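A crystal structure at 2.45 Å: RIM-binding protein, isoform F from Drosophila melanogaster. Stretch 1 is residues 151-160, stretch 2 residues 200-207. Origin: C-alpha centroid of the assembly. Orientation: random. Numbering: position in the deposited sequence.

Stretch 1 (151-160) TITGLAPSTQ
Stretch 2 200-207: DFRTLTKG

Thr203 makes three of the four hydrogen bonds between the stretches. Its CA-to-CB bond points toward the first stretch, and with chi1 in the p well (47°) its hydroxyl does two jobs. Thr203 OG1 donates to Ala156 O in a very short hydrogen bond of 2.4 Å and accepts from Thr159 N at 2.9 Å. A threonine suits this buried position because its hydroxyl can give and receive at once, while its methyl remains free for packing. The backbone of the same residue adds a third bond, Thr203 N to Thr159 O at 2.8 Å, and one residue further on Ser158 N donates to Leu204 O, also at 2.8 Å.

The bonds accompany an antiparallel pairing with Gln160 opposite Arg202, a non-hydrogen-bonded bridge pair whose CA atoms are 4.3 Å apart; beyond it the register slips by one, so that the CA atoms of Ser158 and Thr205 are nearest, 4.7 Å apart. CA-H...O contacts supplement the pairing: Arg202 CA lies 3.2 Å from Thr159 O, and Gln160 CA 3.5 Å from Phe201 O. Strand covers 151-152 and 200-202. Most of the first stretch is extended, but two residues have positive phi: Gly154 (phi/psi 74/15), where that phi by itself favours glycine, and Ser158 (53/39), before Thr159 resumes an extended course (-127/144). Ser158, chi1 t (-150°), has its CA-to-CB bond away overall, though its small side chain still touches the second stretch through CB. Across this turn Thr159, chi1 m, donates from Thr159 OG1 to Pro157 O at 2.7 Å.

Gln160 and Arg202 project to the same face of the sheet. Arg202 begins with chi1 and chi2 both t, then bends at chi3 (-33°); Gln160 has chi1 -91°, chi2 138° and chi3 0°. Gln160 NE2 lies over one face of the guanidinium, 2.8 Å from Arg202 NH2. As modelled, both atoms are donors, so this approach is no hydrogen bond.

Apolar packing lies toward the other end of the first stretch. Phe201 starts away from that stretch, but chi1 p (74°) and chi2 -88° bring its ring end nearer. At the ring edge, Leu155 CD1 approaches Phe201 CZ at 3.7 Å and Ile152 CD1 approaches the same CZ at 3.9 Å. Ile152 (p, t) and Leu155 (m, t) both point toward the second stretch, and their branched hydrocarbon chains suit an aromatic neighbour. Leu155 CD1 also meets Thr203 CG2 at 3.7 Å, joining the threonine methyl to this cluster.

Farther along the second stretch, Pro157, its ring C-gamma endo, has CB 3.3 Å from Leu204 O and CG 3.7 Å from Lys206 CD. Proline offers a compact apolar surface to the lysine's aliphatic chain, which is poorly ordered. Altogether the two stretches bury 599 Å², both sides summed.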

# COMPACT_ATOMS: atom_id res chain seq x y z
N THR A 151 -4.13 9.83 -5.95
CA THR A 151 -5.57 9.68 -6.06
C THR A 151 -6.01 9.68 -7.52
O THR A 151 -5.68 10.60 -8.27
CB THR A 151 -6.27 10.81 -5.31
OG1 THR A 151 -5.87 10.80 -3.93
CG2 THR A 151 -7.77 10.64 -5.42
N ILE A 152 -6.73 8.64 -7.93
CA ILE A 152 -7.35 8.59 -9.25
C ILE A 152 -8.81 8.99 -9.12
O ILE A 152 -9.49 8.60 -8.17
CB ILE A 152 -7.22 7.20 -9.91
CG1 ILE A 152 -7.67 6.08 -8.95
CG2 ILE A 152 -5.79 6.98 -10.44
CD1 ILE A 152 -7.92 4.74 -9.65
N THR A 153 -9.29 9.80 -10.07
CA THR A 153 -10.68 10.25 -10.14
C THR A 153 -11.29 9.85 -11.48
O THR A 153 -10.72 9.05 -12.24
CB THR A 153 -10.79 11.76 -9.91
OG1 THR A 153 -10.02 12.46 -10.90
CG2 THR A 153 -10.31 12.14 -8.53
N GLY A 154 -12.48 10.36 -11.77
CA GLY A 154 -13.10 10.04 -13.04
C GLY A 154 -13.66 8.64 -13.15
O GLY A 154 -13.92 8.17 -14.27
N LEU A 155 -13.83 7.95 -12.02
CA LEU A 155 -14.37 6.61 -12.04
C LEU A 155 -15.90 6.64 -11.95
O LEU A 155 -16.50 7.64 -11.54
CB LEU A 155 -13.79 5.77 -10.89
CG LEU A 155 -12.27 5.77 -10.72
CD1 LEU A 155 -11.82 4.74 -9.71
CD2 LEU A 155 -11.57 5.54 -12.04
N ALA A 156 -16.51 5.58 -12.38
CA ALA A 156 -17.94 5.36 -12.29
C ALA A 156 -18.26 4.49 -11.08
O ALA A 156 -17.43 3.68 -10.66
CB ALA A 156 -18.46 4.70 -13.57
N PRO A 157 -19.45 4.62 -10.49
CA PRO A 157 -19.74 3.85 -9.28
C PRO A 157 -19.96 2.38 -9.60
O PRO A 157 -20.30 2.00 -10.72
CB PRO A 157 -21.02 4.49 -8.73
CG PRO A 157 -21.47 5.51 -9.78
CD PRO A 157 -20.64 5.31 -11.00
N SER A 158 -19.76 1.54 -8.58
CA SER A 158 -20.04 0.10 -8.66
C SER A 158 -19.36 -0.55 -9.87
O SER A 158 -19.93 -1.43 -10.52
CB SER A 158 -21.55 -0.15 -8.69
OG SER A 158 -21.84 -1.40 -8.10
N THR A 159 -18.13 -0.14 -10.16
CA THR A 159 -17.42 -0.54 -11.37
C THR A 159 -16.06 -1.10 -11.00
O THR A 159 -15.41 -0.61 -10.07
CB THR A 159 -17.22 0.63 -12.35
OG1 THR A 159 -18.48 1.26 -12.63
CG2 THR A 159 -16.59 0.14 -13.65
N GLN A 160 -15.64 -2.11 -11.75
CA GLN A 160 -14.39 -2.79 -11.50
C GLN A 160 -13.26 -2.11 -12.25
O GLN A 160 -13.40 -1.78 -13.43
CB GLN A 160 -14.46 -4.25 -11.92
CG GLN A 160 -14.92 -5.15 -10.81
CD GLN A 160 -15.90 -6.17 -11.30
OE1 GLN A 160 -16.25 -6.19 -12.48
NE2 GLN A 160 -16.37 -7.02 -10.40
N ASP A 200 -6.73 -4.94 -8.28
CA ASP A 200 -8.12 -4.96 -8.69
C ASP A 200 -8.98 -4.44 -7.54
O ASP A 200 -8.78 -4.84 -6.39
CB ASP A 200 -8.58 -6.37 -9.07
CG ASP A 200 -7.93 -6.87 -10.37
OD1 ASP A 200 -7.65 -6.03 -11.27
OD2 ASP A 200 -7.71 -8.10 -10.48
N PHE A 201 -9.93 -3.57 -7.85
CA PHE A 201 -10.87 -3.06 -6.85
C PHE A 201 -12.14 -2.64 -7.56
O PHE A 201 -12.20 -2.57 -8.79
CB PHE A 201 -10.26 -1.89 -6.06
CG PHE A 201 -10.17 -0.59 -6.83
CD1 PHE A 201 -9.06 -0.30 -7.61
CD2 PHE A 201 -11.20 0.35 -6.75
CE1 PHE A 201 -8.97 0.89 -8.32
CE2 PHE A 201 -11.12 1.56 -7.46
CZ PHE A 201 -10.01 1.82 -8.25
N ARG A 202 -13.18 -2.36 -6.78
CA ARG A 202 -14.47 -1.91 -7.29
C ARG A 202 -14.87 -0.61 -6.62
O ARG A 202 -14.67 -0.44 -5.42
CB ARG A 202 -15.58 -2.95 -7.05
CG ARG A 202 -16.93 -2.48 -7.61
CD ARG A 202 -18.11 -3.38 -7.26
NE ARG A 202 -17.78 -4.80 -7.18
CZ ARG A 202 -18.11 -5.69 -8.11
NH1 ARG A 202 -18.77 -5.29 -9.19
NH2 ARG A 202 -17.78 -6.97 -7.96
N THR A 203 -15.45 0.32 -7.39
CA THR A 203 -15.90 1.54 -6.74
C THR A 203 -17.16 1.28 -5.93
O THR A 203 -17.84 0.26 -6.09
CB THR A 203 -16.12 2.66 -7.76
OG1 THR A 203 -16.87 2.18 -8.90
CG2 THR A 203 -14.78 3.21 -8.22
N LEU A 204 -17.45 2.19 -5.00
CA LEU A 204 -18.65 2.07 -4.17
C LEU A 204 -19.90 2.38 -5.00
O LEU A 204 -19.83 2.94 -6.10
CB LEU A 204 -18.57 2.99 -2.96
CG LEU A 204 -17.37 2.85 -2.01
CD1 LEU A 204 -17.49 3.89 -0.93
CD2 LEU A 204 -17.27 1.45 -1.39
N THR A 205 -21.05 2.07 -4.42
CA THR A 205 -22.34 2.24 -5.10
C THR A 205 -22.92 3.61 -4.75
O THR A 205 -22.89 4.04 -3.60
CB THR A 205 -23.32 1.14 -4.71
OG1 THR A 205 -22.65 -0.14 -4.72
CG2 THR A 205 -24.48 1.09 -5.71
N LYS A 206 -23.44 4.28 -5.77
CA LYS A 206 -23.90 5.66 -5.64
C LYS A 206 -25.02 5.79 -4.62
O LYS A 206 -24.86 6.44 -3.58
CB LYS A 206 -24.35 6.18 -7.00
CG LYS A 206 -25.33 5.24 -7.70
CD LYS A 206 -25.05 5.04 -9.18
CE LYS A 206 -25.57 3.68 -9.65
NZ LYS A 206 -24.72 2.56 -9.12
N GLY A 207 -26.18 5.20 -4.90
CA GLY A 207 -27.34 5.45 -4.07
C GLY A 207 -27.74 4.38 -3.07
O GLY A 207 -28.66 4.61 -2.27